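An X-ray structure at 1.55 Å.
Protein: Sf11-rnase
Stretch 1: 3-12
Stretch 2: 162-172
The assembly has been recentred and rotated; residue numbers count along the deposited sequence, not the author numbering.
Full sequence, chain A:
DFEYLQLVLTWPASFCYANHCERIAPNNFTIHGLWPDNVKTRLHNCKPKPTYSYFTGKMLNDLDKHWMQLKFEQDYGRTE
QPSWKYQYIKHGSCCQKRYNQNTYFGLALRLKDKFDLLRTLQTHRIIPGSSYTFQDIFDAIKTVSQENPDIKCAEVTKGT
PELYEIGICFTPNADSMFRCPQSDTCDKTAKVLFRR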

# COMPACT_ATOMS: atom_id res chain seq x y z
N GLU A 3 5.82 -1.40 -16.71
CA GLU A 3 5.93 -2.86 -16.62
C GLU A 3 4.92 -3.48 -15.65
O GLU A 3 4.41 -4.56 -15.92
N TYR A 4 4.64 -2.82 -14.53
CA TYR A 4 3.71 -3.41 -13.57
C TYR A 4 3.09 -2.37 -12.65
O TYR A 4 3.50 -1.21 -12.61
N LEU A 5 2.05 -2.80 -11.94
CA LEU A 5 1.38 -1.98 -10.94
C LEU A 5 1.66 -2.54 -9.57
O LEU A 5 1.52 -3.75 -9.35
N GLN A 6 2.07 -1.70 -8.63
CA GLN A 6 2.31 -2.17 -7.29
C GLN A 6 1.31 -1.60 -6.31
O GLN A 6 1.26 -0.38 -6.10
N LEU A 7 0.46 -2.46 -5.77
CA LEU A 7 -0.46 -2.03 -4.73
C LEU A 7 0.28 -2.03 -3.41
O LEU A 7 0.78 -3.07 -2.98
N VAL A 8 0.39 -0.86 -2.79
CA VAL A 8 1.10 -0.76 -1.53
C VAL A 8 0.12 -0.61 -0.38
O VAL A 8 -0.63 0.36 -0.31
N LEU A 9 0.13 -1.59 0.51
CA LEU A 9 -0.76 -1.59 1.66
C LEU A 9 0.01 -1.27 2.94
O LEU A 9 1.03 -1.89 3.24
N THR A 10 -0.50 -0.30 3.67
CA THR A 10 0.10 0.15 4.92
C THR A 10 -0.49 -0.58 6.12
O THR A 10 -1.68 -0.86 6.16
N TRP A 11 0.37 -0.92 7.07
CA TRP A 11 -0.09 -1.42 8.35
C TRP A 11 -0.17 -0.21 9.28
O TRP A 11 0.86 0.28 9.74
N PRO A 12 -1.38 0.33 9.51
CA PRO A 12 -1.61 1.51 10.35
C PRO A 12 -0.86 1.62 11.65
O PRO A 12 -0.27 2.67 11.95
N GLU A 162 10.35 -3.81 11.71
CA GLU A 162 8.94 -4.12 11.86
C GLU A 162 8.21 -4.03 10.54
O GLU A 162 8.63 -3.31 9.64
N LEU A 163 7.14 -4.80 10.42
CA LEU A 163 6.34 -4.80 9.20
C LEU A 163 5.69 -3.44 9.02
O LEU A 163 4.88 -3.02 9.84
N TYR A 164 6.06 -2.75 7.95
CA TYR A 164 5.58 -1.39 7.70
C TYR A 164 4.56 -1.35 6.57
O TYR A 164 3.48 -0.76 6.70
N GLU A 165 4.90 -1.97 5.45
CA GLU A 165 4.02 -2.01 4.28
C GLU A 165 4.20 -3.32 3.52
O GLU A 165 5.24 -3.97 3.62
N ILE A 166 3.17 -3.70 2.78
CA ILE A 166 3.24 -4.87 1.93
C ILE A 166 2.86 -4.50 0.52
O ILE A 166 1.81 -3.89 0.29
N GLY A 167 3.72 -4.85 -0.43
CA GLY A 167 3.42 -4.56 -1.82
C GLY A 167 3.05 -5.82 -2.57
O GLY A 167 3.65 -6.88 -2.38
N ILE A 168 2.01 -5.70 -3.39
CA ILE A 168 1.55 -6.77 -4.25
C ILE A 168 1.47 -6.24 -5.67
O ILE A 168 0.83 -5.22 -5.92
N CYS A 169 2.12 -6.93 -6.61
CA CYS A 169 2.21 -6.44 -7.98
C CYS A 169 1.28 -7.15 -8.94
O CYS A 169 0.95 -8.33 -8.77
N PHE A 170 0.86 -6.40 -9.94
CA PHE A 170 -0.06 -6.87 -10.98
C PHE A 170 0.41 -6.42 -12.34
O PHE A 170 1.24 -5.52 -12.46
N THR A 171 -0.11 -7.05 -13.39
CA THR A 171 0.20 -6.59 -14.73
C THR A 171 -0.44 -5.22 -14.94
O THR A 171 -1.36 -4.85 -14.21
N PRO A 172 0.05 -4.44 -15.91
CA PRO A 172 -0.49 -3.11 -16.18
C PRO A 172 -2.02 -3.04 -16.28
O PRO A 172 -2.63 -2.06 -15.86

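Residues 4-10 and 162-170 form neighbouring antiparallel strands, so their side chains alternate between the two faces of the sheet. Before the pairing begins, the CA-to-CB bond of Glu-3 (chi1 m) points away from the partner, and contact is left to its backbone, with Glu-3 O 3.3 Å from Pro-172 CD. The CA-to-CB bond of Tyr-4 points sideways, with chi1 p. Its CB lies 3.4 Å from Phe-170 O, and its CD1 approaches Cys-169 SG at 3.8 Å, the sulfur sitting obliquely to the ring.

Leu-5 (m, t) shares a face with Leu-7, Leu-9, Ile-166, Ile-168 and Phe-170. Its CB is 4.5 Å from Phe-170 CB, while its CD1 reaches along the sheet to within 3.7 Å of Pro-172 O. On the other face, Gln-6 is extended (chi1, chi2 t): its CG packs 3.7 Å from Cys-169 SG, which is bonded covalently to a group elsewhere in the structure, and its OE1 passes 3.6 Å from Gly-167 CA. A CB on Gly-167 would fall 2.2 Å from Gln-6 OE1, so the amide occupies space that the glycine leaves free.

Leu-7 (t, p) sets its CB 4.1 Å from Phe-170 CE1, at the edge of the Phe-170 ring, whose chi1 is m. Val-8 (t), opposite Gly-167, instead meets the next acid along, with CG1 3.8 Å from Glu-165 CD. Leu-9 (m, t) returns to the leucine-rich face, where its register partner Ile-166 is also m, t.

Thr-10 (m) faces Glu-165 (m, t) across a gap of 4.0 Å from OG1 to OE2. A water bridges them, hydrogen-bonded to Thr-10 OG1 at 2.6 Å and donating to Glu-165 OE2 at 2.5 Å. The CA-to-CB bond of Trp-11 (t) points toward the partner strand, but its indole leads away, leaving CD1 4.0 Å from Leu-163 O; Pro-12 makes no contact.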

# COMPACT_ATOMS: atom_id res chain seq x y z
CB GLU A 3 7.35 -3.24 -16.21
CG GLU A 3 8.41 -2.69 -17.16
CD GLU A 3 9.81 -3.15 -16.81
OE1 GLU A 3 10.21 -3.01 -15.64
OE2 GLU A 3 10.52 -3.65 -17.72
CB TYR A 4 4.45 -4.45 -12.71
CG TYR A 4 5.55 -3.86 -11.84
CD1 TYR A 4 5.29 -3.44 -10.53
CD2 TYR A 4 6.84 -3.68 -12.34
CE1 TYR A 4 6.28 -2.86 -9.75
CE2 TYR A 4 7.84 -3.09 -11.57
CZ TYR A 4 7.56 -2.68 -10.28
OH TYR A 4 8.54 -2.08 -9.53
CB LEU A 5 -0.13 -1.99 -11.14
CG LEU A 5 -0.81 -1.18 -12.24
CD1 LEU A 5 -2.28 -1.55 -12.26
CD2 LEU A 5 -0.63 0.31 -11.97
CB GLN A 6 3.73 -1.82 -6.81
CG GLN A 6 3.97 -2.34 -5.39
CD GLN A 6 5.33 -2.00 -4.82
OE1 GLN A 6 5.66 -2.40 -3.71
NE2 GLN A 6 6.12 -1.25 -5.58
CB LEU A 7 -1.67 -2.97 -4.65
CG LEU A 7 -2.66 -2.65 -3.52
CD1 LEU A 7 -3.45 -1.39 -3.87
CD2 LEU A 7 -3.60 -3.82 -3.31
CB VAL A 8 2.06 0.44 -1.52
CG1 VAL A 8 2.83 0.49 -0.19
CG2 VAL A 8 3.03 0.33 -2.69
CB LEU A 9 -1.45 -2.95 1.81
CG LEU A 9 -2.33 -3.37 0.63
CD1 LEU A 9 -2.85 -4.78 0.87
CD2 LEU A 9 -3.50 -2.40 0.46
CB THR A 10 -0.20 1.64 5.17
OG1 THR A 10 0.44 2.45 4.18
CG2 THR A 10 0.26 2.05 6.57
CB TRP A 11 0.86 -2.49 8.90
CG TRP A 11 0.43 -3.04 10.24
CD1 TRP A 11 1.18 -3.09 11.38
CD2 TRP A 11 -0.84 -3.62 10.57
NE1 TRP A 11 0.45 -3.64 12.41
CE2 TRP A 11 -0.80 -3.97 11.94
CE3 TRP A 11 -2.02 -3.86 9.85
CZ2 TRP A 11 -1.88 -4.56 12.60
CZ3 TRP A 11 -3.11 -4.44 10.50
CH2 TRP A 11 -3.03 -4.78 11.87
CB PRO A 12 -3.13 1.52 10.52
CG PRO A 12 -3.58 0.99 9.19
CD PRO A 12 -2.66 -0.21 9.02
CB GLU A 162 8.28 -3.20 12.89
CG GLU A 162 8.21 -1.74 12.52
CD GLU A 162 7.52 -0.94 13.59
OE1 GLU A 162 6.27 -0.86 13.58
OE2 GLU A 162 8.22 -0.41 14.47
CB LEU A 163 5.27 -5.89 9.27
CG LEU A 163 4.47 -6.14 7.99
CD1 LEU A 163 5.40 -6.58 6.87
CD2 LEU A 163 3.43 -7.21 8.26
CB TYR A 164 6.79 -0.53 7.36
CG TYR A 164 6.53 0.94 7.22
CD1 TYR A 164 6.20 1.72 8.32
CD2 TYR A 164 6.66 1.56 5.98
CE1 TYR A 164 6.01 3.09 8.21
CE2 TYR A 164 6.48 2.93 5.85
CZ TYR A 164 6.16 3.69 6.96
OH TYR A 164 6.00 5.05 6.84
CB GLU A 165 4.34 -0.87 3.30
CG GLU A 165 4.27 0.53 3.86
CD GLU A 165 4.78 1.56 2.86
OE1 GLU A 165 5.76 1.26 2.13
OE2 GLU A 165 4.23 2.68 2.82
CB ILE A 166 2.30 -5.99 2.41
CG1 ILE A 166 2.74 -6.48 3.79
CG2 ILE A 166 2.31 -7.15 1.41
CD1 ILE A 166 1.80 -7.50 4.40
CB ILE A 168 0.18 -7.32 -3.77
CG1 ILE A 168 0.34 -7.91 -2.36
CG2 ILE A 168 -0.34 -8.38 -4.72
CD1 ILE A 168 -0.94 -8.42 -1.73
CB CYS A 169 3.68 -6.52 -8.43
SG CYS A 169 4.66 -5.43 -7.34
CB PHE A 170 -1.45 -6.27 -10.78
CG PHE A 170 -2.09 -6.57 -9.46
CD1 PHE A 170 -1.75 -5.86 -8.32
CD2 PHE A 170 -3.05 -7.58 -9.37
CE1 PHE A 170 -2.35 -6.16 -7.09
CE2 PHE A 170 -3.66 -7.88 -8.15
CZ PHE A 170 -3.31 -7.17 -7.01
CB THR A 171 -0.32 -7.59 -15.78
OG1 THR A 171 -1.70 -7.88 -15.52
CG2 THR A 171 0.50 -8.87 -15.74
CB PRO A 172 0.21 -2.70 -17.47
CG PRO A 172 1.58 -3.30 -17.27
CD PRO A 172 1.23 -4.70 -16.76
O HOH W 1 2.86 3.13 4.81